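Local coordinates for protein homocitrate synthase (Sulfolobus acidocaldarius, PDB 6KTQ) that condenses acetyl-CoA with 2-oxoglutarate to homocitrate, the first step of lysine biosynthesis through the alpha-aminoadipate pathway, at residues 191-205 with 222-234. Sequence-based numbering, arbitrary orientation.
With AKG (2-oxoglutaric acid), chain D.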
ATOM      1  N   ALA A 191     -23.232 -11.506   6.415  1.00 35.54           N
ATOM      2  CA  ALA A 191     -22.255 -10.961   7.382  1.00 34.54           C
ATOM      3  C   ALA A 191     -21.589  -9.751   6.743  1.00 33.72           C
ATOM      4  O   ALA A 191     -21.216  -9.830   5.581  1.00 32.70           O
ATOM      5  CB  ALA A 191     -21.202 -12.008   7.711  1.00 33.62           C
ATOM      6  N   ASP A 192     -21.445  -8.647   7.478  1.00 31.09           N
ATOM      7  CA  ASP A 192     -20.733  -7.493   6.957  1.00 31.52           C
ATOM      8  C   ASP A 192     -19.300  -7.352   7.473  1.00 32.86           C
ATOM      9  O   ASP A 192     -18.565  -6.496   6.972  1.00 30.47           O
ATOM     10  CB  ASP A 192     -21.492  -6.203   7.233  1.00 33.37           C
ATOM     11  CG  ASP A 192     -21.609  -5.903   8.706  1.00 34.59           C
ATOM     12  OD1 ASP A 192     -21.964  -6.812   9.476  1.00 37.72           O
ATOM     13  OD2 ASP A 192     -21.346  -4.767   9.097  1.00 38.45           O
ATOM     14  N   ARG A 193     -18.930  -8.131   8.501  1.00 29.81           N
ATOM     15  CA  ARG A 193     -17.566  -8.141   9.054  1.00 30.37           C
ATOM     16  C   ARG A 193     -17.120  -9.585   9.207  1.00 29.06           C
ATOM     17  O   ARG A 193     -17.940 -10.481   9.468  1.00 27.34           O
ATOM     18  CB  ARG A 193     -17.495  -7.428  10.429  1.00 31.78           C
ATOM     19  CG  ARG A 193     -17.909  -5.963  10.475  1.00 29.91           C
ATOM     20  CD  ARG A 193     -17.381  -5.285  11.744  1.00 31.12           C
ATOM     21  NE  ARG A 193     -15.934  -5.245  11.612  1.00 30.25           N
ATOM     22  CZ  ARG A 193     -15.257  -4.303  10.974  1.00 29.96           C
ATOM     23  NH1 ARG A 193     -15.858  -3.206  10.529  1.00 31.87           N
ATOM     24  NH2 ARG A 193     -13.964  -4.447  10.807  1.00 27.52           N
ATOM     25  N   VAL A 194     -15.830  -9.827   8.999  1.00 27.34           N
ATOM     26  CA  VAL A 194     -15.234 -11.119   9.278  1.00 27.86           C
ATOM     27  C   VAL A 194     -14.016 -10.886  10.167  1.00 30.40           C
ATOM     28  O   VAL A 194     -13.164 -10.060   9.839  1.00 29.49           O
ATOM     29  CB  VAL A 194     -14.804 -11.866   8.024  1.00 27.03           C
ATOM     30  CG1 VAL A 194     -13.987 -13.091   8.376  1.00 27.93           C
ATOM     31  CG2 VAL A 194     -16.024 -12.290   7.200  1.00 29.19           C
ATOM     32  N   SER A 195     -13.931 -11.630  11.272  1.00 28.83           N
ATOM     33  CA  SER A 195     -12.718 -11.635  12.091  1.00 26.45           C
ATOM     34  C   SER A 195     -11.853 -12.803  11.717  1.00 26.68           C
ATOM     35  O   SER A 195     -12.296 -13.989  11.702  1.00 26.66           O
ATOM     36  CB  SER A 195     -13.024 -11.699  13.601  1.00 28.88           C
ATOM     37  OG  SER A 195     -11.805 -11.890  14.349  1.00 28.08           O
ATOM     38  N   ILE A 196     -10.602 -12.472  11.421  1.00 24.09           N
ATOM     39  CA  ILE A 196      -9.574 -13.462  11.121  1.00 25.70           C
ATOM     40  C   ILE A 196      -8.869 -13.704  12.469  1.00 26.45           C
ATOM     41  O   ILE A 196      -8.251 -12.786  13.032  1.00 25.95           O
ATOM     42  CB  ILE A 196      -8.600 -12.929  10.040  1.00 26.19           C
ATOM     43  CG1 ILE A 196      -9.346 -12.577   8.733  1.00 28.64           C
ATOM     44  CG2 ILE A 196      -7.444 -13.889   9.783  1.00 28.43           C
ATOM     45  CD1 ILE A 196     -10.045 -13.736   8.050  1.00 30.58           C
ATOM     46  N   ALA A 197      -8.986 -14.924  12.996  1.00 25.73           N
ATOM     47  CA  ALA A 197      -8.483 -15.242  14.333  1.00 25.71           C
ATOM     48  C   ALA A 197      -7.211 -16.023  14.273  1.00 26.19           C
ATOM     49  O   ALA A 197      -7.150 -17.132  13.728  1.00 27.02           O
ATOM     50  CB  ALA A 197      -9.529 -15.999  15.152  1.00 26.70           C
ATOM     51  N   ASP A 198      -6.164 -15.421  14.818  1.00 24.22           N
ATOM     52  CA  ASP A 198      -4.931 -16.118  15.017  1.00 24.32           C
ATOM     53  C   ASP A 198      -5.056 -16.723  16.410  1.00 25.03           C
ATOM     54  O   ASP A 198      -4.466 -16.253  17.402  1.00 25.01           O
ATOM     55  CB  ASP A 198      -3.771 -15.165  14.924  1.00 24.70           C
ATOM     56  CG  ASP A 198      -2.451 -15.862  14.942  1.00 24.14           C
ATOM     57  OD1 ASP A 198      -2.383 -17.101  14.695  1.00 25.81           O
ATOM     58  OD2 ASP A 198      -1.463 -15.152  15.224  1.00 23.48           O
ATOM     59  N   THR A 199      -5.856 -17.776  16.446  1.00 25.07           N
ATOM     60  CA  THR A 199      -6.245 -18.481  17.662  1.00 25.81           C
ATOM     61  C   THR A 199      -5.073 -18.951  18.516  1.00 26.06           C
ATOM     62  O   THR A 199      -5.148 -18.868  19.750  1.00 25.18           O
ATOM     63  CB  THR A 199      -7.133 -19.672  17.253  1.00 26.47           C
ATOM     64  OG1 THR A 199      -8.233 -19.155  16.518  1.00 24.00           O
ATOM     65  CG2 THR A 199      -7.635 -20.459  18.473  1.00 28.09           C
ATOM     66  N   VAL A 200      -3.987 -19.404  17.884  1.00 23.48           N
ATOM     67  CA  VAL A 200      -2.834 -19.916  18.635  1.00 23.79           C
ATOM     68  C   VAL A 200      -1.579 -19.053  18.469  1.00 22.76           C
ATOM     69  O   VAL A 200      -0.487 -19.474  18.812  1.00 24.16           O
ATOM     70  CB  VAL A 200      -2.540 -21.396  18.324  1.00 25.08           C
ATOM     71  CG1 VAL A 200      -3.727 -22.260  18.733  1.00 26.41           C
ATOM     72  CG2 VAL A 200      -2.184 -21.634  16.853  1.00 24.75           C
ATOM     73  N   GLY A 201      -1.747 -17.863  17.896  1.00 23.87           N
ATOM     74  CA  GLY A 201      -0.701 -16.841  17.904  1.00 22.82           C
ATOM     75  C   GLY A 201       0.490 -17.149  17.010  1.00 22.61           C
ATOM     76  O   GLY A 201       1.619 -16.793  17.341  1.00 22.69           O
ATOM     77  N   VAL A 202       0.227 -17.766  15.860  1.00 23.50           N
ATOM     78  CA  VAL A 202       1.293 -18.265  14.972  1.00 24.60           C
ATOM     79  C   VAL A 202       1.496 -17.414  13.718  1.00 23.66           C
ATOM     80  O   VAL A 202       2.312 -17.753  12.862  1.00 24.52           O
ATOM     81  CB  VAL A 202       1.045 -19.725  14.558  1.00 24.57           C
ATOM     82  CG1 VAL A 202       1.217 -20.652  15.752  1.00 24.70           C
ATOM     83  CG2 VAL A 202      -0.316 -19.898  13.876  1.00 25.23           C
ATOM     84  N   LEU A 203       0.795 -16.301  13.614  1.00 23.21           N
ATOM     85  CA  LEU A 203       1.020 -15.395  12.489  1.00 25.51           C
ATOM     86  C   LEU A 203       2.418 -14.779  12.576  1.00 26.89           C
ATOM     87  O   LEU A 203       2.879 -14.433  13.672  1.00 24.58           O
ATOM     88  CB  LEU A 203       0.002 -14.269  12.542  1.00 25.26           C
ATOM     89  CG  LEU A 203      -1.033 -14.025  11.454  1.00 29.22           C
ATOM     90  CD1 LEU A 203      -1.208 -15.071  10.357  1.00 27.59           C
ATOM     91  CD2 LEU A 203      -2.322 -13.519  12.061  1.00 27.79           C
ATOM     92  N   TYR A 204       3.083 -14.642  11.426  1.00 25.13           N
ATOM     93  CA  TYR A 204       4.319 -13.862  11.327  1.00 25.51           C
ATOM     94  C   TYR A 204       3.951 -12.514  10.729  1.00 23.81           C
ATOM     95  O   TYR A 204       3.306 -12.462   9.680  1.00 25.19           O
ATOM     96  CB  TYR A 204       5.368 -14.590  10.465  1.00 25.59           C
ATOM     97  CG  TYR A 204       6.701 -13.907  10.555  1.00 24.81           C
ATOM     98  CD1 TYR A 204       7.549 -14.142  11.631  1.00 24.82           C
ATOM     99  CD2 TYR A 204       7.092 -12.975   9.593  1.00 24.45           C
ATOM    100  CE1 TYR A 204       8.756 -13.456  11.762  1.00 25.85           C
ATOM    101  CE2 TYR A 204       8.298 -12.298   9.697  1.00 24.52           C
ATOM    102  CZ  TYR A 204       9.142 -12.556  10.784  1.00 24.76           C
ATOM    103  OH  TYR A 204      10.362 -11.910  10.916  1.00 25.84           O
ATOM    104  N   PRO A 205       4.360 -11.411  11.366  1.00 22.04           N
ATOM    105  CA  PRO A 205       3.879 -10.077  10.985  1.00 23.53           C
ATOM    106  C   PRO A 205       3.904  -9.725   9.485  1.00 24.27           C
ATOM    107  O   PRO A 205       2.915  -9.219   8.976  1.00 23.79           O
ATOM    108  CB  PRO A 205       4.805  -9.149  11.773  1.00 23.79           C
ATOM    109  CG  PRO A 205       5.006  -9.910  13.051  1.00 23.34           C
ATOM    110  CD  PRO A 205       5.181 -11.343  12.593  1.00 23.32           C
ATOM    111  N   ILE A 222     -16.746  -6.370   2.400  1.00 39.26           N
ATOM    112  CA  ILE A 222     -16.584  -6.849   3.806  1.00 39.53           C
ATOM    113  C   ILE A 222     -15.473  -6.045   4.534  1.00 37.82           C
ATOM    114  O   ILE A 222     -14.492  -5.651   3.917  1.00 37.79           O
ATOM    115  CB  ILE A 222     -16.161  -8.343   3.823  1.00 38.87           C
ATOM    116  CG1 ILE A 222     -17.228  -9.244   3.194  1.00 42.48           C
ATOM    117  CG2 ILE A 222     -15.853  -8.844   5.232  1.00 40.25           C
ATOM    118  CD1 ILE A 222     -18.577  -9.199   3.891  1.00 42.49           C
ATOM    119  N   GLU A 223     -15.621  -5.798   5.830  1.00 33.56           N
ATOM    120  CA  GLU A 223     -14.511  -5.264   6.628  1.00 33.26           C
ATOM    121  C   GLU A 223     -13.977  -6.346   7.562  1.00 33.17           C
ATOM    122  O   GLU A 223     -14.720  -7.235   7.993  1.00 32.57           O
ATOM    123  CB  GLU A 223     -14.926  -4.044   7.409  1.00 35.16           C
ATOM    124  CG  GLU A 223     -14.977  -2.775   6.569  1.00 37.61           C
ATOM    125  CD  GLU A 223     -15.246  -1.533   7.405  1.00 39.77           C
ATOM    126  OE1 GLU A 223     -14.895  -1.502   8.601  1.00 34.59           O
ATOM    127  OE2 GLU A 223     -15.797  -0.557   6.859  1.00 42.77           O
ATOM    128  N   PHE A 224     -12.687  -6.278   7.849  1.00 28.87           N
ATOM    129  CA  PHE A 224     -12.015  -7.382   8.499  1.00 28.40           C
ATOM    130  C   PHE A 224     -11.482  -6.958   9.875  1.00 28.50           C
ATOM    131  O   PHE A 224     -11.000  -5.823  10.059  1.00 26.03           O
ATOM    132  CB  PHE A 224     -10.888  -7.896   7.606  1.00 27.77           C
ATOM    133  CG  PHE A 224     -11.372  -8.673   6.426  1.00 27.77           C
ATOM    134  CD1 PHE A 224     -11.568 -10.041   6.520  1.00 27.15           C
ATOM    135  CD2 PHE A 224     -11.666  -8.030   5.221  1.00 27.83           C
ATOM    136  CE1 PHE A 224     -12.048 -10.772   5.440  1.00 28.62           C
ATOM    137  CE2 PHE A 224     -12.149  -8.749   4.136  1.00 28.18           C
ATOM    138  CZ  PHE A 224     -12.329 -10.117   4.234  1.00 28.15           C
ATOM    139  N   ASP A 225     -11.600  -7.882  10.825  1.00 28.50           N
ATOM    140  CA  ASP A 225     -10.995  -7.748  12.163  1.00 28.05           C
ATOM    141  C   ASP A 225      -9.769  -8.665  12.268  1.00 25.70           C
ATOM    142  O   ASP A 225      -9.708  -9.733  11.645  1.00 25.94           O
ATOM    143  CB  ASP A 225     -11.933  -8.218  13.308  1.00 27.32           C
ATOM    144  CG  ASP A 225     -13.299  -7.567  13.333  1.00 29.36           C
ATOM    145  OD1 ASP A 225     -13.756  -6.919  12.364  1.00 28.61           O
ATOM    146  OD2 ASP A 225     -13.961  -7.728  14.400  1.00 28.06           O
ATOM    147  N   ILE A 226      -8.833  -8.271  13.133  1.00 26.64           N
ATOM    148  CA  ILE A 226      -7.737  -9.116  13.532  1.00 25.24           C
ATOM    149  C   ILE A 226      -7.877  -9.441  15.032  1.00 25.28           C
ATOM    150  O   ILE A 226      -8.049  -8.552  15.884  1.00 23.00           O
ATOM    151  CB  ILE A 226      -6.385  -8.471  13.226  1.00 26.07           C
ATOM    152  CG1 ILE A 226      -5.232  -9.333  13.735  1.00 26.01           C
ATOM    153  CG2 ILE A 226      -6.244  -7.090  13.867  1.00 25.55           C
ATOM    154  CD1 ILE A 226      -5.157 -10.724  13.150  1.00 27.02           C
ATOM    155  N   HIS A 227      -7.824 -10.725  15.331  1.00 26.70           N
ATOM    156  CA  HIS A 227      -7.907 -11.229  16.692  1.00 26.66           C
ATOM    157  C   HIS A 227      -6.654 -12.053  16.897  1.00 25.41           C
ATOM    158  O   HIS A 227      -6.522 -13.138  16.349  1.00 26.27           O
ATOM    159  CB  HIS A 227      -9.179 -12.068  16.869  1.00 31.04           C
ATOM    160  CG  HIS A 227      -9.337 -12.629  18.243  1.00 31.82           C
ATOM    161  ND1 HIS A 227     -10.059 -11.991  19.225  1.00 33.09           N
ATOM    162  CD2 HIS A 227      -8.821 -13.742  18.817  1.00 33.74           C
ATOM    163  CE1 HIS A 227     -10.004 -12.696  20.340  1.00 32.62           C
ATOM    164  NE2 HIS A 227      -9.260 -13.761  20.117  1.00 32.64           N
ATOM    165  N   ALA A 228      -5.707 -11.500  17.636  1.00 24.27           N
ATOM    166  CA  ALA A 228      -4.375 -12.048  17.682  1.00 25.05           C
ATOM    167  C   ALA A 228      -3.927 -12.416  19.087  1.00 24.11           C
ATOM    168  O   ALA A 228      -3.772 -11.550  19.925  1.00 24.18           O
ATOM    169  CB  ALA A 228      -3.411 -11.025  17.096  1.00 27.49           C
ATOM    170  N   HIS A 229      -3.672 -13.703  19.292  1.00 23.08           N
ATOM    171  CA  HIS A 229      -3.093 -14.231  20.490  1.00 22.76           C
ATOM    172  C   HIS A 229      -1.593 -14.091  20.545  1.00 22.56           C
ATOM    173  O   HIS A 229      -0.902 -14.015  19.505  1.00 21.72           O
ATOM    174  CB  HIS A 229      -3.490 -15.692  20.664  1.00 23.44           C
ATOM    175  CG  HIS A 229      -4.853 -15.851  21.213  1.00 25.42           C
ATOM    176  ND1 HIS A 229      -5.089 -16.024  22.559  1.00 27.79           N
ATOM    177  CD2 HIS A 229      -6.065 -15.770  20.617  1.00 27.07           C
ATOM    178  CE1 HIS A 229      -6.389 -16.078  22.760  1.00 27.18           C
ATOM    179  NE2 HIS A 229      -7.003 -15.916  21.601  1.00 27.40           N
ATOM    180  N   ASN A 230      -1.091 -14.046  21.784  1.00 21.45           N
ATOM    181  CA  ASN A 230       0.312 -13.715  22.039  1.00 21.20           C
ATOM    182  C   ASN A 230       1.209 -14.894  22.351  1.00 20.61           C
ATOM    183  O   ASN A 230       2.246 -14.719  22.972  1.00 20.47           O
ATOM    184  CB  ASN A 230       0.364 -12.712  23.200  1.00 20.79           C
ATOM    185  CG  ASN A 230       1.612 -11.860  23.169  1.00 22.73           C
ATOM    186  OD1 ASN A 230       2.082 -11.465  22.092  1.00 21.68           O
ATOM    187  ND2 ASN A 230       2.162 -11.570  24.344  1.00 20.13           N
ATOM    188  N   ASP A 231       0.861 -16.106  21.902  1.00 22.10           N
ATOM    189  CA  ASP A 231       1.632 -17.298  22.272  1.00 21.89           C
ATOM    190  C   ASP A 231       3.096 -17.239  21.924  1.00 22.35           C
ATOM    191  O   ASP A 231       3.921 -17.825  22.634  1.00 22.55           O
ATOM    192  CB  ASP A 231       1.031 -18.571  21.684  1.00 22.84           C
ATOM    193  CG  ASP A 231      -0.413 -18.769  22.099  1.00 24.19           C
ATOM    194  OD1 ASP A 231      -1.238 -17.883  21.781  1.00 24.07           O
ATOM    195  OD2 ASP A 231      -0.702 -19.805  22.753  1.00 23.58           O
ATOM    196  N   LEU A 232       3.430 -16.556  20.823  1.00 22.44           N
ATOM    197  CA  LEU A 232       4.813 -16.369  20.446  1.00 23.07           C
ATOM    198  C   LEU A 232       5.285 -14.928  20.606  1.00 23.20           C
ATOM    199  O   LEU A 232       6.284 -14.527  20.019  1.00 23.12           O
ATOM    200  CB  LEU A 232       5.022 -16.863  19.015  1.00 24.36           C
ATOM    201  CG  LEU A 232       4.945 -18.389  18.895  1.00 24.75           C
ATOM    202  CD1 LEU A 232       4.856 -18.792  17.435  1.00 25.65           C
ATOM    203  CD2 LEU A 232       6.112 -19.095  19.587  1.00 24.56           C
ATOM    204  N   GLY A 233       4.548 -14.142  21.392  1.00 21.87           N
ATOM    205  CA  GLY A 233       4.974 -12.807  21.746  1.00 23.58           C
ATOM    206  C   GLY A 233       4.826 -11.782  20.637  1.00 24.62           C
ATOM    207  O   GLY A 233       5.457 -10.746  20.699  1.00 23.88           O
ATOM    208  N   MET A 234       3.979 -12.048  19.637  1.00 23.57           N
ATOM    209  CA  MET A 234       3.909 -11.179  18.498  1.00 24.89           C
ATOM    210  C   MET A 234       2.546 -10.615  18.213  1.00 24.31           C
ATOM    211  O   MET A 234       2.334 -10.087  17.139  1.00 23.37           O
ATOM    212  CB  MET A 234       4.518 -11.867  17.291  1.00 26.84           C
ATOM    213  CG  MET A 234       6.028 -11.977  17.496  1.00 28.75           C
ATOM    214  SD  MET A 234       6.956 -12.214  16.004  1.00 28.85           S
ATOM    215  CE  MET A 234       6.593 -13.915  15.577  1.00 31.42           C
TER
HETATM  216  C1  AKG D 402     -10.341 -17.227  18.882  1.00 58.85           C
HETATM  217  O1  AKG D 402      -9.150 -17.031  19.186  1.00 60.01           O
HETATM  218  O2  AKG D 402     -10.633 -18.084  18.017  1.00 61.64           O
HETATM  219  C2  AKG D 402     -11.390 -16.438  19.563  1.00 60.44           C
HETATM  220  O5  AKG D 402     -11.313 -16.214  20.779  1.00 53.23           O
HETATM  221  C3  AKG D 402     -12.541 -15.860  18.746  1.00 54.80           C
HETATM  222  C4  AKG D 402     -12.078 -14.486  18.255  1.00 48.17           C
HETATM  223  C5  AKG D 402     -13.117 -13.614  17.560  1.00 47.68           C
HETATM  224  O3  AKG D 402     -12.675 -12.807  16.690  1.00 34.87           O
HETATM  225  O4  AKG D 402     -14.349 -13.733  17.849  1.00 46.34           O
HETATM  226  O   HOH W   1      -0.715 -13.164  16.883  1.00 24.73           O
HETATM  227  O   HOH W   2       2.078 -14.475  18.997  1.00 24.52           O
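Arg193 and Asp225 pair across two neighbouring parallel strands, 193-198 and 223-228, of the TIM barrel. Helix 205-218 makes the crossover between them, so the pair belongs to one beta-alpha-beta unit. Backbone bonds run from Glu223 N to Asp192 O at the start to His229 N to Asp198 O at the end.

The charged contacts lie on the face that carries Arg193, Ser195 and Ala197. Arg193 grips Asp225 side-on, with NE 2.8 Å and NH2 2.9 Å from the single oxygen OD1, which sits in the guanidinium plane. Its chain bends at CG-CD (chi3 67°), and NH1 reaches Glu223 OE1 at 2.7 Å. Thr248 also bonds to OE1, and Lys32 pairs with OE2. That carboxylate stands nearly perpendicular to the guanidinium, 85° between planes. A leucine in place of Arg193 would probably leave both carboxylates without this positive partner and Asp225 less firmly oriented. Asp225 OD2 bonds to His251, which does line the 2-oxoglutarate pocket.

Apolar packing fills the other face. Val194 CB meets Phe224 CE1 at 3.9 Å, and Ile196 CG1 lies against the same ring. Phe212 of helix 205-218 touches both Ile196 and Phe224.

At the end of its strand, Asp198 holds the loop that follows: OD1 accepts from Val202 N and OD2 from Leu203 N. Thr172 also bonds to OD1. A water joins Gly201 O to His229 O, Leu232 N and Met234 N.

The substrate sits at the C-terminal ends of the strands. Ser195 OG, anti to the backbone N (chi1 172°), donates to 2-oxoglutarate O3 at 2.7 Å. Thr199 OG1 donates to O2 at the other carboxylate and also hydrogen-bonds with Asp170 N. Substrate C4 lies over the centre of the His227 ring. His227 and His229 bind zinc together with Glu42. One strand and the turn after it thus supply hydroxyls for both substrate carboxylates, while the next strand and its following loop bring two metal ligands beside them.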